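DTDP-4-dehydrorhamnose reductase (Bacillus anthracis, PDB 3SC6) catalyses the NADP(H)-dependent interconversion of dTDP-4-dehydrorhamnose and dTDP-L-rhamnose, a reduction in the rhamnose biosynthetic pathway. Local coordinates at residues A[137-140]-A[141-145]; A[195-198]-A[199-202]. All coordinates share one frame; numbering follows the deposited sequence.

Contact 1: A[137-140]-A[141-145]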
loop_
_atom_site.group_PDB
_atom_site.type_symbol
_atom_site.label_atom_id
_atom_site.label_comp_id
_atom_site.label_asym_id
_atom_site.label_seq_id
_atom_site.Cartn_x
_atom_site.Cartn_y
_atom_site.Cartn_z
ATOM N N GLY A 137 11.926 7.851 0.838
ATOM C CA GLY A 137 11.158 8.160 -0.362
ATOM C C GLY A 137 10.188 9.292 -0.071
ATOM O O GLY A 137 10.086 10.236 -0.851
ATOM N N GLU A 138 9.482 9.204 1.058
ATOM C CA GLU A 138 8.522 10.239 1.449
ATOM C C GLU A 138 9.200 11.590 1.592
ATOM O O GLU A 138 8.659 12.613 1.167
ATOM C CB GLU A 138 7.861 9.909 2.786
ATOM C CG GLU A 138 7.017 8.655 2.818
ATOM C CD GLU A 138 6.460 8.391 4.208
ATOM O OE1 GLU A 138 6.835 9.123 5.148
ATOM O OE2 GLU A 138 5.666 7.446 4.369
ATOM N N GLN A 139 10.383 11.597 2.205
ATOM C CA GLN A 139 11.114 12.841 2.396
ATOM C C GLN A 139 11.486 13.504 1.068
ATOM O O GLN A 139 11.329 14.714 0.941
ATOM C CB GLN A 139 12.333 12.645 3.301
ATOM C CG GLN A 139 11.984 12.179 4.724
ATOM C CD GLN A 139 11.104 13.172 5.498
ATOM O OE1 GLN A 139 10.880 14.301 5.068
ATOM N NE2 GLN A 139 10.627 12.747 6.658
ATOM N N PHE A 140 11.974 12.752 0.076
ATOM C CA PHE A 140 12.305 13.408 -1.195
ATOM C C PHE A 140 11.066 14.024 -1.820
ATOM O O PHE A 140 11.164 15.043 -2.494
ATOM C CB PHE A 140 12.991 12.512 -2.227
ATOM C CG PHE A 140 14.381 12.091 -1.868
ATOM C CD1 PHE A 140 15.432 12.986 -1.994
ATOM C CD2 PHE A 140 14.670 10.778 -1.555
ATOM C CE1 PHE A 140 16.736 12.602 -1.709
ATOM C CE2 PHE A 140 15.975 10.384 -1.281
ATOM C CZ PHE A 140 17.006 11.298 -1.359
ATOM N N VAL A 141 9.903 13.406 -1.608
ATOM C CA VAL A 141 8.653 13.930 -2.163
ATOM C C VAL A 141 8.298 15.273 -1.524
ATOM O O VAL A 141 7.979 16.229 -2.232
ATOM C CB VAL A 141 7.476 12.941 -2.005
ATOM C CG1 VAL A 141 6.171 13.580 -2.472
ATOM C CG2 VAL A 141 7.754 11.655 -2.766
ATOM N N LYS A 142 8.345 15.349 -0.194
ATOM C CA LYS A 142 8.033 16.601 0.499
ATOM C C LYS A 142 9.070 17.668 0.196
ATOM O O LYS A 142 8.754 18.854 0.119
ATOM C CB LYS A 142 8.019 16.426 2.019
ATOM C CG LYS A 142 6.951 15.538 2.631
ATOM C CD LYS A 142 7.172 15.545 4.156
ATOM C CE LYS A 142 6.127 14.785 4.950
ATOM N NZ LYS A 142 4.765 15.385 4.828
ATOM N N GLU A 143 10.315 17.236 0.037
ATOM C CA GLU A 143 11.427 18.139 -0.245
ATOM C C GLU A 143 11.508 18.680 -1.679
ATOM O O GLU A 143 11.957 19.801 -1.877
ATOM C CB GLU A 143 12.745 17.429 0.110
ATOM C CG GLU A 143 12.894 17.081 1.599
ATOM C CD GLU A 143 14.128 16.227 1.903
ATOM O OE1 GLU A 143 14.722 15.665 0.958
ATOM O OE2 GLU A 143 14.478 16.075 3.099
ATOM N N LEU A 144 11.047 17.922 -2.672
ATOM C CA LEU A 144 11.132 18.389 -4.062
ATOM C C LEU A 144 9.807 18.636 -4.803
ATOM O O LEU A 144 9.816 18.926 -5.999
ATOM C CB LEU A 144 11.982 17.393 -4.859
ATOM C CG LEU A 144 13.399 17.159 -4.311
ATOM C CD1 LEU A 144 14.119 16.096 -5.116
ATOM C CD2 LEU A 144 14.205 18.438 -4.282
ATOM N N HIS A 145 8.679 18.541 -4.112
ATOM C CA HIS A 145 7.390 18.764 -4.766
ATOM C C HIS A 145 6.417 19.359 -3.745
ATOM O O HIS A 145 6.564 19.131 -2.548
ATOM C CB HIS A 145 6.908 17.450 -5.392
ATOM C CG HIS A 145 5.644 17.572 -6.181
ATOM N ND1 HIS A 145 5.411 18.617 -7.048
ATOM C CD2 HIS A 145 4.592 16.733 -6.315
ATOM C CE1 HIS A 145 4.240 18.452 -7.632
ATOM N NE2 HIS A 145 3.725 17.311 -7.211
#

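Contact 2: A[195-198]-A[199-202]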
loop_
_atom_site.group_PDB
_atom_site.type_symbol
_atom_site.label_atom_id
_atom_site.label_comp_id
_atom_site.label_asym_id
_atom_site.label_seq_id
_atom_site.Cartn_x
_atom_site.Cartn_y
_atom_site.Cartn_z
ATOM N N ASN A 195 -8.434 2.351 -3.196
ATOM C CA ASN A 195 -8.618 3.076 -4.452
ATOM C C ASN A 195 -9.760 4.071 -4.363
ATOM O O ASN A 195 -9.685 5.152 -4.944
ATOM C CB ASN A 195 -8.821 2.110 -5.622
ATOM C CG ASN A 195 -7.595 1.245 -5.887
ATOM O OD1 ASN A 195 -6.496 1.536 -5.401
ATOM N ND2 ASN A 195 -7.769 0.199 -6.692
ATOM N N VAL A 196 -10.815 3.712 -3.634
ATOM C CA VAL A 196 -11.951 4.605 -3.486
ATOM C C VAL A 196 -11.493 5.876 -2.797
ATOM O O VAL A 196 -11.902 6.971 -3.172
ATOM C CB VAL A 196 -13.101 3.973 -2.668
ATOM C CG1 VAL A 196 -14.190 4.993 -2.396
ATOM C CG2 VAL A 196 -13.663 2.758 -3.381
ATOM N N MET A 197 -10.616 5.729 -1.808
ATOM C CA MET A 197 -10.112 6.882 -1.067
ATOM C C MET A 197 -9.110 7.674 -1.912
ATOM O O MET A 197 -9.128 8.902 -1.904
ATOM C CB MET A 197 -9.476 6.439 0.251
ATOM C CG MET A 197 -9.097 7.589 1.161
ATOM S SD MET A 197 -10.555 8.583 1.595
ATOM C CE MET A 197 -11.587 7.349 2.385
ATOM N N ILE A 198 -8.235 6.978 -2.628
ATOM C CA ILE A 198 -7.247 7.648 -3.480
ATOM C C ILE A 198 -7.990 8.523 -4.476
ATOM O O ILE A 198 -7.654 9.687 -4.688
ATOM C CB ILE A 198 -6.380 6.635 -4.268
ATOM C CG1 ILE A 198 -5.548 5.781 -3.309
ATOM C CG2 ILE A 198 -5.446 7.360 -5.212
ATOM C CD1 ILE A 198 -4.681 4.750 -3.993
ATOM N N ASN A 199 -9.017 7.938 -5.072
ATOM C CA ASN A 199 -9.850 8.611 -6.051
ATOM C C ASN A 199 -10.428 9.911 -5.461
ATOM O O ASN A 199 -10.455 10.945 -6.125
ATOM C CB ASN A 199 -10.990 7.663 -6.467
ATOM C CG ASN A 199 -11.845 8.216 -7.579
ATOM O OD1 ASN A 199 -11.424 9.091 -8.327
ATOM N ND2 ASN A 199 -13.033 7.656 -7.738
ATOM N N LYS A 200 -10.871 9.854 -4.207
ATOM C CA LYS A 200 -11.446 11.025 -3.538
ATOM C C LYS A 200 -10.399 12.115 -3.301
ATOM O O LYS A 200 -10.684 13.300 -3.472
ATOM C CB LYS A 200 -12.150 10.603 -2.239
ATOM C CG LYS A 200 -13.321 9.625 -2.490
ATOM C CD LYS A 200 -13.989 9.088 -1.213
ATOM C CE LYS A 200 -14.616 10.173 -0.357
ATOM N NZ LYS A 200 -15.694 10.923 -1.074
ATOM N N LEU A 201 -9.184 11.712 -2.935
ATOM C CA LEU A 201 -8.098 12.672 -2.690
ATOM C C LEU A 201 -7.605 13.389 -3.948
ATOM O O LEU A 201 -7.303 14.580 -3.899
ATOM C CB LEU A 201 -6.903 11.990 -2.016
ATOM C CG LEU A 201 -7.079 11.427 -0.602
ATOM C CD1 LEU A 201 -5.845 10.640 -0.181
ATOM C CD2 LEU A 201 -7.388 12.549 0.392
ATOM N N ILE A 202 -7.521 12.676 -5.071
ATOM C CA ILE A 202 -7.043 13.297 -6.317
ATOM C C ILE A 202 -7.967 14.401 -6.867
ATOM O O ILE A 202 -7.507 15.260 -7.618
ATOM C CB ILE A 202 -6.639 12.252 -7.398
ATOM C CG1 ILE A 202 -7.849 11.525 -7.973
ATOM C CG2 ILE A 202 -5.665 11.232 -6.811
ATOM C CD1 ILE A 202 -7.475 10.486 -9.009
#

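Contact 1: A[137-140]-A[141-145]
Gln139 and Glu143 meet one turn apart near the end of a helix, where Glu143 N gives its hydrogen to Gln139 O at 2.9 Å. The same ladder binds Val141 N to Gly137 O, Lys142 N to Glu138 O (3.1 Å) and Leu144 N to Phe140 O, so four consecutive carbonyls each have an i+4 amide. The last of these bonds is the most bent, at 139°, and His145, held by a weak bond from its N to Val141 O, is the first residue to leave helical angles.

Side chains touch lightly. Glu143 OE1 lies obliquely 4.0 Å from Phe140 CD1, with carboxylate and ring planes 88° apart. The bend of Gln139 at chi2 (-61°) brings OE1 to 4.0 Å from CD of Lys142, an apolar methylene, so this is van der Waals contact and not a hydrogen bond. Three residues take their polar partners from outside the two segments: buried Glu138 forms a salt bridge with Arg152 and a hydrogen bond with Ser105, Lys142 NZ is bonded to Thr209, and the His145 ring uses both nitrogens, on Gln95 and Ala99 O.

Branched Val141 suits the buried side, packing on Leu101 and Tyr103 of strand 100-106 and on Tyr148 of strand 148-157, while Phe140 and Leu144 lean on Arg88 of helix 76-97.

Contact 2: A[195-198]-A[199-202]
Four i+4 backbone bonds join 195-198 to 199-202 as successive turns of one helix, from Asn199 N to Asn195 O (2.9 Å, 163° at the hydrogen) through to Ile202 N to Ile198 O (3.0 Å).

Of the side chains, Ile198 and Ile202 form the apolar pair. Their CG2 methyls approach to 4.2 Å, with the two chains slanting past each other. In Ile198 this methyl is anti to the backbone N. Ile202 instead has CG1 between its N and carbonyl carbon (chi1 70°), which puts CG2 anti to the carbonyl carbon, where it lies 3.3 Å from Ile198 O. Branched aliphatic residues suit this buried side, since Ile198 packs on Ile61 and Ile202 on Ile59, both of strand 59-62. The side chain of Ile198 is about 8 Å from the bound NADP, near it but not touching. Leu201, also buried, rests on Phe149 and Val151 of strand 148-157.

Val196 and Lys200 are on the exposed side. The lysine stem passes beside Val196, with Lys200 CG 3.1 Å from Val196 O and Lys200 CD 4.3 Å from Val196 CG1. Met197 is buried, its flexible thioether chain packing on Val212 and Met270 in loops. Buried Asn195 has its amide ND2 bonded to Glu24, and its side chain touches helix 16-24.

A helix laid with its apolar side against the strands, as here, is characteristic of the helices that flank the sheet in Rossmann-type folds.

Overall arrangement
From the N terminus, the chain builds much of the largely parallel sheet before helix 129-144, whose last turns hold contact 1. Strand 148-157 follows, and after further elements strand 185-190 leads into helix 191-202 with contact 2. Each contact joins consecutive turns of a single helix, so neither closes a long loop; they stand in series, neither nested nor crossed. The centres of contact 1 and contact 2 are about 20 Å apart, and the two do not touch. Strand 148-157 is the common neighbour: contact 1 also borders strand 100-106 and helix 76-97, whereas contact 2 borders strand 59-62 and helix 16-24. Side chains from both helices thus pack on the Rossmann-type sheet, which lies beside the bound NADP.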